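PDB 4QT9: putative glucoamylase from Bacteroides caccae ATCC 43185, which probably releases glucose from alpha-linked glucans, as a glucoamylase-like hydrolase built on an alpha/alpha toroid fold. Local coordinates for residues 26-31 / 396-401; 36-41 / 371-376; 81-86 / 405-410. All blocks are in the same frame, centred on the assembly; numbering follows the deposited sequence.

Contact 1: residues 26-31 / 396-401; sequences DTVQRR and GPIAVM
V28 and I398 meet through the methyl that each sets opposite its own backbone N: CG1 in V28 (chi1 173°) and CG2 in I398, whose chi1 of -65° turns the longer CG1-CD1 arm back beside the N. The two branched side chains cross at about a right angle, with V28 CG1 4.0 Å from I398 CG2, an ordinary van der Waals contact between methyls. V28 is also covered by F370 and by I402, one turn further along the helix of I398, so the pair is part of a wider apolar layer.

The backbones come nearest beside this pair, where Q29 CA lies 5.4 Å from A399 CA. So short a spacing is consistent with alanine at 399, whose methyl makes no close contact with segment 26-31 and packs on A76 of helix 67-83. Q29 runs extended beyond CG (chi2 -174°) and carries its amide past A399. Its NE2 stays 4.1 Å from A399 O, too far for a hydrogen bond, and gives its proton instead to E403 OE1, about one turn further along helix 392-406. The other end of the amide, OE1, accepts from R406 NH1. Both ends of this buried amide are therefore paired to the same helix, and the two bonds together fix which way it is flipped.

Helix 392-406 is kinked near the start of the segment, where P397 has no N-H to bond to the turn before. Beyond it the turns are regular, with M401 N 2.8 Å from P397 O. Buried packing of this kind, here between the chain's first helix, 21-37, and helix 392-406 and closest at an alanine, builds an alpha/alpha toroid.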
ATOM      1  N   ASP A  26     -13.453  15.392  -2.193  1.00 32.41           N
ATOM      2  CA  ASP A  26     -14.682  14.609  -2.009  1.00 33.62           C
ATOM      3  C   ASP A  26     -14.993  13.758  -3.253  1.00 36.61           C
ATOM      4  O   ASP A  26     -15.220  12.546  -3.129  1.00 35.51           O
ATOM      5  CB  ASP A  26     -15.870  15.527  -1.683  1.00 37.80           C
ATOM      6  CG  ASP A  26     -16.252  15.529  -0.207  1.00 61.88           C
ATOM      7  OD1 ASP A  26     -16.472  14.414   0.362  1.00 65.06           O
ATOM      8  OD2 ASP A  26     -16.363  16.640   0.378  1.00 69.73           O
ATOM      9  N   THR A  27     -14.966  14.388  -4.450  1.00 32.50           N
ATOM     10  CA  THR A  27     -15.186  13.716  -5.744  1.00 31.15           C
ATOM     11  C   THR A  27     -14.141  12.605  -5.988  1.00 32.32           C
ATOM     12  O   THR A  27     -14.527  11.503  -6.365  1.00 31.74           O
ATOM     13  CB  THR A  27     -15.148  14.744  -6.893  1.00 37.74           C
ATOM     14  OG1 THR A  27     -16.106  15.759  -6.618  1.00 45.34           O
ATOM     15  CG2 THR A  27     -15.409  14.116  -8.262  1.00 29.54           C
ATOM     16  N   VAL A  28     -12.831  12.907  -5.802  1.00 27.33           N
ATOM     17  CA  VAL A  28     -11.747  11.936  -6.031  1.00 26.02           C
ATOM     18  C   VAL A  28     -11.942  10.752  -5.060  1.00 31.07           C
ATOM     19  O   VAL A  28     -11.869   9.595  -5.487  1.00 31.73           O
ATOM     20  CB  VAL A  28     -10.331  12.579  -5.939  1.00 27.77           C
ATOM     21  CG1 VAL A  28      -9.208  11.523  -6.010  1.00 25.66           C
ATOM     22  CG2 VAL A  28     -10.153  13.630  -7.040  1.00 27.57           C
ATOM     23  N   GLN A  29     -12.275  11.046  -3.800  1.00 26.99           N
ATOM     24  CA  GLN A  29     -12.501  10.015  -2.781  1.00 26.42           C
ATOM     25  C   GLN A  29     -13.692   9.149  -3.119  1.00 31.06           C
ATOM     26  O   GLN A  29     -13.533   7.929  -3.126  1.00 30.55           O
ATOM     27  CB  GLN A  29     -12.687  10.627  -1.401  1.00 27.09           C
ATOM     28  CG  GLN A  29     -11.718  10.106  -0.384  1.00 42.16           C
ATOM     29  CD  GLN A  29     -12.056  10.652   0.972  1.00 51.84           C
ATOM     30  OE1 GLN A  29     -12.305  11.859   1.164  1.00 48.05           O
ATOM     31  NE2 GLN A  29     -12.121   9.761   1.923  1.00 41.45           N
ATOM     32  N   ARG A  30     -14.863   9.762  -3.423  1.00 30.00           N
ATOM     33  CA  ARG A  30     -16.075   9.007  -3.756  0.50 30.01           C
ATOM     34  C   ARG A  30     -15.844   8.052  -4.933  1.00 33.75           C
ATOM     35  O   ARG A  30     -16.221   6.882  -4.840  1.00 33.15           O
ATOM     36  CB  ARG A  30     -17.261   9.937  -4.045  0.50 30.83           C
ATOM     37  CG  ARG A  30     -18.394   9.763  -3.042  0.50 39.48           C
ATOM     38  CD  ARG A  30     -19.743   9.461  -3.669  0.50 40.42           C
ATOM     39  NE  ARG A  30     -20.736   9.049  -2.668  0.50 39.52           N
ATOM     40  CZ  ARG A  30     -21.445   9.883  -1.907  0.50 52.80           C
ATOM     41  NH1 ARG A  30     -21.269  11.195  -2.004  0.50 41.12           N
ATOM     42  NH2 ARG A  30     -22.329   9.410  -1.039  0.50 40.93           N
ATOM     43  N   ARG A  31     -15.188   8.521  -6.015  1.00 30.16           N
ATOM     44  CA  ARG A  31     -14.948   7.676  -7.188  1.00 29.25           C
ATOM     45  C   ARG A  31     -13.919   6.576  -6.928  1.00 32.20           C
ATOM     46  O   ARG A  31     -14.131   5.456  -7.379  1.00 32.80           O
ATOM     47  CB  ARG A  31     -14.549   8.515  -8.398  1.00 28.58           C
ATOM     48  CG  ARG A  31     -15.740   9.254  -8.980  1.00 31.74           C
ATOM     49  CD  ARG A  31     -15.528   9.473 -10.438  1.00 37.31           C
ATOM     50  NE  ARG A  31     -16.423  10.502 -10.943  1.00 48.58           N
ATOM     51  CZ  ARG A  31     -16.466  10.896 -12.208  1.00 58.61           C
ATOM     52  NH1 ARG A  31     -15.669  10.334 -13.116  1.00 34.05           N
ATOM     53  NH2 ARG A  31     -17.307  11.848 -12.582  1.00 48.59           N
ATOM     54  N   GLY A 396      -5.872   2.187  -4.065  1.00 22.34           N
ATOM     55  CA  GLY A 396      -5.920   2.043  -2.611  1.00 23.31           C
ATOM     56  C   GLY A 396      -5.286   3.185  -1.845  1.00 25.58           C
ATOM     57  O   GLY A 396      -5.980   3.850  -1.076  1.00 27.04           O
ATOM     58  N   PRO A 397      -4.000   3.522  -2.112  1.00 21.58           N
ATOM     59  CA  PRO A 397      -3.340   4.602  -1.349  1.00 19.61           C
ATOM     60  C   PRO A 397      -3.938   5.988  -1.544  1.00 22.92           C
ATOM     61  O   PRO A 397      -3.906   6.764  -0.605  1.00 22.99           O
ATOM     62  CB  PRO A 397      -1.915   4.531  -1.851  1.00 21.32           C
ATOM     63  CG  PRO A 397      -1.742   3.074  -2.234  1.00 25.48           C
ATOM     64  CD  PRO A 397      -3.013   2.832  -2.966  1.00 22.05           C
ATOM     65  N   ILE A 398      -4.561   6.271  -2.713  1.00 20.62           N
ATOM     66  CA  ILE A 398      -5.207   7.545  -3.006  1.00 21.37           C
ATOM     67  C   ILE A 398      -6.357   7.791  -2.028  1.00 26.04           C
ATOM     68  O   ILE A 398      -6.391   8.845  -1.403  1.00 24.71           O
ATOM     69  CB  ILE A 398      -5.691   7.600  -4.484  1.00 25.12           C
ATOM     70  CG1 ILE A 398      -4.469   7.559  -5.443  1.00 25.16           C
ATOM     71  CG2 ILE A 398      -6.553   8.860  -4.726  1.00 26.45           C
ATOM     72  CD1 ILE A 398      -4.781   7.317  -6.931  1.00 25.23           C
ATOM     73  N   ALA A 399      -7.280   6.797  -1.875  1.00 25.25           N
ATOM     74  CA  ALA A 399      -8.448   6.881  -0.989  1.00 24.65           C
ATOM     75  C   ALA A 399      -8.037   6.976   0.460  1.00 26.43           C
ATOM     76  O   ALA A 399      -8.581   7.788   1.191  1.00 27.47           O
ATOM     77  CB  ALA A 399      -9.338   5.686  -1.186  1.00 25.07           C
ATOM     78  N   VAL A 400      -7.013   6.238   0.850  1.00 21.64           N
ATOM     79  CA  VAL A 400      -6.573   6.177   2.246  1.00 20.14           C
ATOM     80  C   VAL A 400      -5.782   7.435   2.660  1.00 24.27           C
ATOM     81  O   VAL A 400      -6.087   8.030   3.704  1.00 24.86           O
ATOM     82  CB  VAL A 400      -5.807   4.855   2.495  1.00 22.63           C
ATOM     83  CG1 VAL A 400      -5.295   4.769   3.940  1.00 21.64           C
ATOM     84  CG2 VAL A 400      -6.723   3.653   2.176  1.00 21.84           C
HETATM   85  N   MSE A 401      -4.834   7.890   1.818  1.00 19.86           N
HETATM   86  CA  MSE A 401      -4.044   9.071   2.164  1.00 17.56           C
HETATM   87  C   MSE A 401      -4.895  10.359   2.163  1.00 24.25           C
HETATM   88  O   MSE A 401      -4.651  11.203   3.049  1.00 23.89           O
HETATM   89  CB  MSE A 401      -2.795   9.171   1.316  1.00 17.73           C
HETATM   90  CG  MSE A 401      -1.831   8.035   1.647  1.00 20.33           C
HETATM   91 SE   MSE A 401      -1.316   7.975   3.559  0.75 23.76          SE
HETATM   92  CE  MSE A 401       0.702   7.781   3.343  1.00 20.93           C
TER

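Contact 2: residues 36-41 / 371-376; sequences FWEGAE and GPFGFY
F373 projects from the tip of a tight beta hairpin onto E38 and G39, in the chain just beyond W37. The hairpin reverses through a type I turn from G371 to G374, joining the short strands 370-371 and 374-375.

Van der Waals contacts make up the meeting itself. With CG of F373 beside its backbone N (chi1 -63°), the ring reaches out of the turn, and its CE2 lies 3.8 Å from G39 CA. G39 has no side chain, and this lets the ring approach the main chain so closely. E38 CB approaches obliquely from the same side of the ring plane as G39 CA, 4.1 Å from F373 CZ. L34 and Y35 of helix 21-37 also touch the ring, and Y51 meets it with planes at about 60°, so F373 is buried although E38 is exposed.

One polar group adds to the apolar packing. The extended E38 chain brings OE1 to the ring edge, near its plane and 4.0 Å from F373 CE1; the carboxylate and ring planes stand 68° apart. A carboxylate oxygen at the edge of a ring faces the slightly positive C-H rim, which may be mildly favourable.

Hydrogen bonds hold the turn that presents the ring. Y390 OH is bonded to both F373 N and G374 O, and R31 NH1 of helix 21-37 binds G371 O. Between G371 and G374 the two backbone bonds are unequal: G371 N lies 2.9 Å from G374 O, whereas the return bond from G374 N to G371 O is weak at 3.4 Å.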
ATOM      1  N   PHE A  36     -13.285  -0.171  -5.181  1.00 23.87           N
ATOM      2  CA  PHE A  36     -13.327  -1.241  -4.184  1.00 22.30           C
ATOM      3  C   PHE A  36     -14.754  -1.650  -3.834  1.00 27.95           C
ATOM      4  O   PHE A  36     -14.967  -2.812  -3.490  1.00 28.12           O
ATOM      5  CB  PHE A  36     -12.543  -0.821  -2.948  1.00 22.79           C
ATOM      6  CG  PHE A  36     -11.091  -0.578  -3.294  1.00 22.09           C
ATOM      7  CD1 PHE A  36     -10.237  -1.646  -3.571  1.00 23.04           C
ATOM      8  CD2 PHE A  36     -10.596   0.718  -3.418  1.00 22.68           C
ATOM      9  CE1 PHE A  36      -8.903  -1.417  -3.937  1.00 23.37           C
ATOM     10  CE2 PHE A  36      -9.262   0.942  -3.782  1.00 23.42           C
ATOM     11  CZ  PHE A  36      -8.431  -0.128  -4.042  1.00 20.95           C
ATOM     12  N   TRP A  37     -15.722  -0.734  -3.970  1.00 25.82           N
ATOM     13  CA  TRP A  37     -17.113  -1.034  -3.691  1.00 26.83           C
ATOM     14  C   TRP A  37     -17.760  -1.758  -4.876  1.00 32.89           C
ATOM     15  O   TRP A  37     -18.187  -2.905  -4.725  1.00 34.11           O
ATOM     16  CB  TRP A  37     -17.914   0.224  -3.303  1.00 26.17           C
ATOM     17  CG  TRP A  37     -19.242  -0.141  -2.713  1.00 29.09           C
ATOM     18  CD1 TRP A  37     -20.451  -0.126  -3.346  1.00 32.79           C
ATOM     19  CD2 TRP A  37     -19.455  -0.808  -1.464  1.00 29.19           C
ATOM     20  NE1 TRP A  37     -21.417  -0.664  -2.531  1.00 32.58           N
ATOM     21  CE2 TRP A  37     -20.831  -1.101  -1.374  1.00 33.29           C
ATOM     22  CE3 TRP A  37     -18.608  -1.178  -0.396  1.00 30.32           C
ATOM     23  CZ2 TRP A  37     -21.392  -1.715  -0.248  1.00 33.40           C
ATOM     24  CZ3 TRP A  37     -19.161  -1.800   0.711  1.00 31.41           C
ATOM     25  CH2 TRP A  37     -20.538  -2.048   0.787  1.00 32.53           C
ATOM     26  N   GLU A  38     -17.834  -1.086  -6.044  1.00 30.05           N
ATOM     27  CA  GLU A  38     -18.462  -1.593  -7.265  1.00 29.31           C
ATOM     28  C   GLU A  38     -17.529  -2.491  -8.072  1.00 33.42           C
ATOM     29  O   GLU A  38     -18.018  -3.438  -8.672  1.00 34.87           O
ATOM     30  CB  GLU A  38     -18.959  -0.435  -8.139  1.00 30.52           C
ATOM     31  CG  GLU A  38     -20.049   0.377  -7.451  1.00 43.82           C
ATOM     32  CD  GLU A  38     -20.744   1.485  -8.226  1.00 63.79           C
ATOM     33  OE1 GLU A  38     -20.197   1.949  -9.254  1.00 44.11           O
ATOM     34  OE2 GLU A  38     -21.831   1.914  -7.773  1.00 63.97           O
ATOM     35  N   GLY A  39     -16.226  -2.209  -8.082  1.00 28.36           N
ATOM     36  CA  GLY A  39     -15.261  -2.989  -8.858  1.00 28.62           C
ATOM     37  C   GLY A  39     -14.774  -4.290  -8.234  1.00 32.32           C
ATOM     38  O   GLY A  39     -14.030  -5.040  -8.870  1.00 31.07           O
ATOM     39  N   ALA A  40     -15.192  -4.581  -7.003  1.00 29.52           N
ATOM     40  CA  ALA A  40     -14.747  -5.768  -6.270  1.00 30.21           C
ATOM     41  C   ALA A  40     -15.170  -7.069  -6.953  1.00 33.30           C
ATOM     42  O   ALA A  40     -16.201  -7.110  -7.636  1.00 34.03           O
ATOM     43  CB  ALA A  40     -15.307  -5.745  -4.858  1.00 31.27           C
ATOM     44  N   GLU A  41     -14.381  -8.131  -6.742  1.00 28.21           N
ATOM     45  CA  GLU A  41     -14.724  -9.458  -7.225  1.00 28.07           C
ATOM     46  C   GLU A  41     -15.963  -9.897  -6.365  1.00 32.95           C
ATOM     47  O   GLU A  41     -15.941  -9.714  -5.150  1.00 31.31           O
ATOM     48  CB  GLU A  41     -13.504 -10.405  -7.149  1.00 28.22           C
ATOM     49  CG  GLU A  41     -13.723 -11.779  -7.769  1.00 37.77           C
ATOM     50  CD  GLU A  41     -14.590 -12.711  -6.936  1.00 58.67           C
ATOM     51  OE1 GLU A  41     -14.370 -12.778  -5.704  1.00 46.24           O
ATOM     52  OE2 GLU A  41     -15.533 -13.316  -7.498  1.00 51.21           O
ATOM     53  N   GLY A 371     -11.492   8.696 -14.704  1.00 29.20           N
ATOM     54  CA  GLY A 371     -12.556   7.780 -15.108  1.00 29.32           C
ATOM     55  C   GLY A 371     -13.620   7.469 -14.069  1.00 35.10           C
ATOM     56  O   GLY A 371     -13.731   8.181 -13.066  1.00 33.36           O
ATOM     57  N   PRO A 372     -14.424   6.389 -14.288  1.00 33.78           N
ATOM     58  CA  PRO A 372     -15.515   6.078 -13.342  1.00 34.32           C
ATOM     59  C   PRO A 372     -15.059   5.724 -11.922  1.00 35.06           C
ATOM     60  O   PRO A 372     -15.754   6.096 -10.984  1.00 33.94           O
ATOM     61  CB  PRO A 372     -16.239   4.887 -13.996  1.00 36.81           C
ATOM     62  CG  PRO A 372     -15.259   4.327 -14.973  1.00 41.21           C
ATOM     63  CD  PRO A 372     -14.447   5.480 -15.452  1.00 35.94           C
ATOM     64  N   PHE A 373     -13.901   5.040 -11.759  1.00 31.10           N
ATOM     65  CA  PHE A 373     -13.365   4.640 -10.448  1.00 29.52           C
ATOM     66  C   PHE A 373     -12.162   5.515 -10.002  1.00 31.60           C
ATOM     67  O   PHE A 373     -11.300   5.053  -9.254  1.00 30.69           O
ATOM     68  CB  PHE A 373     -12.966   3.147 -10.453  1.00 30.73           C
ATOM     69  CG  PHE A 373     -14.090   2.158 -10.672  1.00 32.42           C
ATOM     70  CD1 PHE A 373     -15.418   2.528 -10.471  1.00 34.65           C
ATOM     71  CD2 PHE A 373     -13.820   0.846 -11.039  1.00 34.21           C
ATOM     72  CE1 PHE A 373     -16.451   1.618 -10.659  1.00 36.03           C
ATOM     73  CE2 PHE A 373     -14.855  -0.066 -11.227  1.00 36.89           C
ATOM     74  CZ  PHE A 373     -16.163   0.327 -11.035  1.00 35.63           C
ATOM     75  N   GLY A 374     -12.166   6.774 -10.434  1.00 28.33           N
ATOM     76  CA  GLY A 374     -11.134   7.759 -10.136  1.00 26.86           C
ATOM     77  C   GLY A 374     -10.096   7.866 -11.238  1.00 29.12           C
ATOM     78  O   GLY A 374     -10.342   7.485 -12.391  1.00 28.78           O
ATOM     79  N   PHE A 375      -8.929   8.406 -10.893  1.00 22.81           N
ATOM     80  CA  PHE A 375      -7.842   8.559 -11.844  1.00 21.81           C
ATOM     81  C   PHE A 375      -7.349   7.222 -12.336  1.00 24.63           C
ATOM     82  O   PHE A 375      -7.171   6.295 -11.543  1.00 22.22           O
ATOM     83  CB  PHE A 375      -6.667   9.337 -11.219  1.00 23.53           C
ATOM     84  CG  PHE A 375      -7.028  10.767 -10.904  1.00 25.93           C
ATOM     85  CD1 PHE A 375      -7.161  11.707 -11.923  1.00 29.35           C
ATOM     86  CD2 PHE A 375      -7.311  11.157  -9.598  1.00 27.55           C
ATOM     87  CE1 PHE A 375      -7.569  13.011 -11.640  1.00 30.67           C
ATOM     88  CE2 PHE A 375      -7.658  12.478  -9.311  1.00 30.84           C
ATOM     89  CZ  PHE A 375      -7.767  13.401 -10.332  1.00 29.84           C
ATOM     90  N   TYR A 376      -7.124   7.133 -13.647  1.00 22.41           N
ATOM     91  CA  TYR A 376      -6.567   5.942 -14.274  1.00 21.56           C
ATOM     92  C   TYR A 376      -5.126   5.751 -13.795  1.00 23.96           C
ATOM     93  O   TYR A 376      -4.535   6.664 -13.198  1.00 23.13           O
ATOM     94  CB  TYR A 376      -6.670   6.035 -15.796  1.00 22.06           C
ATOM     95  CG  TYR A 376      -8.097   5.976 -16.289  1.00 25.15           C
ATOM     96  CD1 TYR A 376      -8.912   4.876 -16.006  1.00 25.95           C
ATOM     97  CD2 TYR A 376      -8.602   6.957 -17.140  1.00 27.47           C
ATOM     98  CE1 TYR A 376     -10.210   4.791 -16.498  1.00 26.38           C
ATOM     99  CE2 TYR A 376      -9.910   6.885 -17.633  1.00 28.46           C
ATOM    100  CZ  TYR A 376     -10.702   5.796 -17.317  1.00 31.28           C
ATOM    101  OH  TYR A 376     -11.973   5.713 -17.808  1.00 27.29           O
TER

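Contact 3: residues 81-86 / 405-410; sequences IDRGYV and YRTGLL
A stacked arginine pair, R83 with R406, links the end of helix 67-83 to the end of helix 392-406 near the protein surface. The two guanidinium planes are only 6° apart and their centres 3.9 Å, with R406 NH1 over the middle of the R83 group, 3.4 Å from R83 CZ. R83 arrives on an extended chain, whereas R406 bends at chi3 (99°) to lay its group parallel. Nearby carboxylates should offset the like charges: R83 NE is bridged to E403, and R406 NH2 to D22 and D26.

R83 NH2 also touches the methyl of T407, 3.5 Å from CG2. The hydroxyl of T407 turns elsewhere: OG1 accepts from L409 N in an ST turn (3.3 Å, 139°) and is also bonded to E403, so E403 serves both segments. Further along, D82 and L409 approach from opposite directions, and L409 CD2 rests 3.7 Å from D82 CB, while D82 OD1 is bonded to Y151 OH.

Both segments leave their helices here, the first through G84 in a Schellman motif, the second through T407 and G408, the N-cap of helix 409-415: a junction of helix ends in the alpha/alpha toroid.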
ATOM      1  N   ILE A  81     -17.530   3.954   4.637  1.00 27.81           N
ATOM      2  CA  ILE A  81     -18.530   3.678   5.664  1.00 28.73           C
ATOM      3  C   ILE A  81     -18.587   4.882   6.615  1.00 32.84           C
ATOM      4  O   ILE A  81     -19.670   5.375   6.902  1.00 32.07           O
ATOM      5  CB  ILE A  81     -18.199   2.353   6.433  1.00 32.00           C
ATOM      6  CG1 ILE A  81     -18.220   1.114   5.510  1.00 31.64           C
ATOM      7  CG2 ILE A  81     -19.126   2.149   7.642  1.00 33.92           C
ATOM      8  CD1 ILE A  81     -17.489  -0.142   6.152  1.00 34.72           C
ATOM      9  N   ASP A  82     -17.415   5.363   7.078  1.00 30.64           N
ATOM     10  CA  ASP A  82     -17.338   6.479   8.020  1.00 32.09           C
ATOM     11  C   ASP A  82     -17.932   7.766   7.453  1.00 38.20           C
ATOM     12  O   ASP A  82     -18.571   8.510   8.194  1.00 39.24           O
ATOM     13  CB  ASP A  82     -15.888   6.729   8.477  1.00 33.75           C
ATOM     14  CG  ASP A  82     -15.817   7.546   9.761  1.00 43.89           C
ATOM     15  OD1 ASP A  82     -16.299   7.055  10.806  1.00 43.56           O
ATOM     16  OD2 ASP A  82     -15.311   8.685   9.713  1.00 49.70           O
ATOM     17  N   ARG A  83     -17.760   8.009   6.146  1.00 35.58           N
ATOM     18  CA  ARG A  83     -18.296   9.205   5.489  1.00 36.03           C
ATOM     19  C   ARG A  83     -19.770   9.050   5.105  1.00 43.06           C
ATOM     20  O   ARG A  83     -20.432  10.049   4.818  1.00 45.34           O
ATOM     21  CB  ARG A  83     -17.466   9.562   4.258  1.00 34.92           C
ATOM     22  CG  ARG A  83     -16.099  10.082   4.656  1.00 42.79           C
ATOM     23  CD  ARG A  83     -15.482  10.991   3.627  1.00 41.55           C
ATOM     24  NE  ARG A  83     -14.240  11.529   4.170  1.00 42.71           N
ATOM     25  CZ  ARG A  83     -14.097  12.762   4.641  1.00 56.83           C
ATOM     26  NH1 ARG A  83     -15.096  13.635   4.558  1.00 35.31           N
ATOM     27  NH2 ARG A  83     -12.938  13.147   5.163  1.00 51.51           N
ATOM     28  N   GLY A  84     -20.276   7.822   5.106  1.00 38.47           N
ATOM     29  CA  GLY A  84     -21.665   7.571   4.734  1.00 38.64           C
ATOM     30  C   GLY A  84     -21.892   7.375   3.244  1.00 40.57           C
ATOM     31  O   GLY A  84     -22.991   7.645   2.745  1.00 41.83           O
ATOM     32  N   TYR A  85     -20.864   6.881   2.526  1.00 33.62           N
ATOM     33  CA  TYR A  85     -20.954   6.524   1.108  1.00 32.18           C
ATOM     34  C   TYR A  85     -21.917   5.315   0.970  1.00 37.24           C
ATOM     35  O   TYR A  85     -22.692   5.222   0.030  1.00 38.66           O
ATOM     36  CB  TYR A  85     -19.557   6.184   0.552  1.00 31.63           C
ATOM     37  CG  TYR A  85     -18.561   7.324   0.428  1.00 31.49           C
ATOM     38  CD1 TYR A  85     -18.939   8.643   0.660  1.00 34.23           C
ATOM     39  CD2 TYR A  85     -17.261   7.091  -0.005  1.00 31.11           C
ATOM     40  CE1 TYR A  85     -18.024   9.691   0.541  1.00 35.88           C
ATOM     41  CE2 TYR A  85     -16.337   8.129  -0.133  1.00 32.14           C
ATOM     42  CZ  TYR A  85     -16.725   9.433   0.128  1.00 42.54           C
ATOM     43  OH  TYR A  85     -15.832  10.471  -0.065  1.00 44.26           O
ATOM     44  N   VAL A  86     -21.850   4.401   1.935  1.00 32.99           N
ATOM     45  CA  VAL A  86     -22.705   3.220   2.075  1.00 32.55           C
ATOM     46  C   VAL A  86     -23.265   3.236   3.494  1.00 36.50           C
ATOM     47  O   VAL A  86     -22.686   3.886   4.369  1.00 36.94           O
ATOM     48  CB  VAL A  86     -21.964   1.896   1.735  1.00 35.57           C
ATOM     49  CG1 VAL A  86     -21.596   1.852   0.259  1.00 35.58           C
ATOM     50  CG2 VAL A  86     -20.722   1.701   2.593  1.00 34.43           C
ATOM     51  N   TYR A 405      -5.211  12.566   5.491  1.00 22.03           N
ATOM     52  CA  TYR A 405      -4.943  13.999   5.390  1.00 23.04           C
ATOM     53  C   TYR A 405      -6.124  14.816   5.926  1.00 28.47           C
ATOM     54  O   TYR A 405      -5.908  15.813   6.611  1.00 29.59           O
ATOM     55  CB  TYR A 405      -4.650  14.405   3.922  1.00 24.66           C
ATOM     56  CG  TYR A 405      -4.656  15.907   3.703  1.00 27.50           C
ATOM     57  CD1 TYR A 405      -3.667  16.718   4.261  1.00 28.77           C
ATOM     58  CD2 TYR A 405      -5.666  16.522   2.961  1.00 28.60           C
ATOM     59  CE1 TYR A 405      -3.683  18.099   4.087  1.00 29.66           C
ATOM     60  CE2 TYR A 405      -5.688  17.903   2.778  1.00 29.69           C
ATOM     61  CZ  TYR A 405      -4.684  18.684   3.328  1.00 35.71           C
ATOM     62  OH  TYR A 405      -4.724  20.044   3.170  1.00 36.55           O
ATOM     63  N   ARG A 406      -7.358  14.405   5.594  1.00 25.64           N
ATOM     64  CA  ARG A 406      -8.574  15.116   5.983  1.00 26.42           C
ATOM     65  C   ARG A 406      -8.982  14.888   7.444  1.00 31.81           C
ATOM     66  O   ARG A 406      -9.382  15.855   8.092  1.00 32.96           O
ATOM     67  CB  ARG A 406      -9.737  14.743   5.065  1.00 24.41           C
ATOM     68  CG  ARG A 406      -9.573  15.275   3.654  1.00 33.69           C
ATOM     69  CD  ARG A 406     -10.711  14.806   2.793  1.00 39.81           C
ATOM     70  NE  ARG A 406     -11.734  15.836   2.654  1.00 51.93           N
ATOM     71  CZ  ARG A 406     -12.947  15.617   2.163  1.00 64.14           C
ATOM     72  NH1 ARG A 406     -13.310  14.393   1.789  1.00 46.39           N
ATOM     73  NH2 ARG A 406     -13.813  16.613   2.053  1.00 53.38           N
ATOM     74  N   THR A 407      -8.933  13.630   7.959  1.00 27.36           N
ATOM     75  CA  THR A 407      -9.392  13.349   9.327  1.00 27.49           C
ATOM     76  C   THR A 407      -8.411  12.528  10.190  1.00 31.77           C
ATOM     77  O   THR A 407      -8.626  12.430  11.403  1.00 32.63           O
ATOM     78  CB  THR A 407     -10.751  12.588   9.312  1.00 32.51           C
ATOM     79  OG1 THR A 407     -10.561  11.266   8.803  1.00 33.00           O
ATOM     80  CG2 THR A 407     -11.838  13.297   8.515  1.00 32.35           C
ATOM     81  N   GLY A 408      -7.411  11.903   9.566  1.00 26.84           N
ATOM     82  CA  GLY A 408      -6.469  11.000  10.220  1.00 25.09           C
ATOM     83  C   GLY A 408      -7.112   9.687  10.636  1.00 28.33           C
ATOM     84  O   GLY A 408      -6.560   8.981  11.475  1.00 29.56           O
ATOM     85  N   LEU A 409      -8.263   9.330  10.043  1.00 24.40           N
ATOM     86  CA  LEU A 409      -9.046   8.146  10.409  1.00 24.98           C
ATOM     87  C   LEU A 409      -8.248   6.826  10.402  1.00 28.57           C
ATOM     88  O   LEU A 409      -8.276   6.124  11.415  1.00 29.97           O
ATOM     89  CB  LEU A 409     -10.301   7.986   9.525  1.00 25.26           C
ATOM     90  CG  LEU A 409     -11.168   6.751   9.840  1.00 30.74           C
ATOM     91  CD1 LEU A 409     -11.830   6.852  11.202  1.00 31.12           C
ATOM     92  CD2 LEU A 409     -12.189   6.504   8.748  1.00 33.75           C
ATOM     93  N   LEU A 410      -7.567   6.471   9.294  1.00 21.73           N
ATOM     94  CA  LEU A 410      -6.885   5.174   9.267  1.00 20.92           C
ATOM     95  C   LEU A 410      -5.701   5.145  10.217  1.00 26.63           C
ATOM     96  O   LEU A 410      -5.489   4.121  10.883  1.00 26.49           O
ATOM     97  CB  LEU A 410      -6.489   4.738   7.850  1.00 20.15           C
ATOM     98  CG  LEU A 410      -7.632   4.389   6.886  1.00 23.17           C
ATOM     99  CD1 LEU A 410      -8.628   3.371   7.489  1.00 22.75           C
ATOM    100  CD2 LEU A 410      -8.342   5.637   6.353  1.00 23.11           C
TER

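The six segments run in chain order 26-31, 36-41, 81-86, 371-376, 396-401, 405-410, so each contact joins one of the first three segments to one of the last three. Both segments of contact 2 fall between those of contact 1, while contact 3 alternates with both others. Contacts 1 and 2 share helix 21-37, and contacts 1 and 3 share helix 392-406; contact 1 is about 10 Å from either neighbour, centre to centre, and contacts 2 and 3 are about 17 Å apart. V28 of contact 1 packs on F375 of contact 2, whose W37 packs on V86 of contact 3. Together the three contacts join the N-terminal helices to the C-terminal part, consistent with closure of the helical ring.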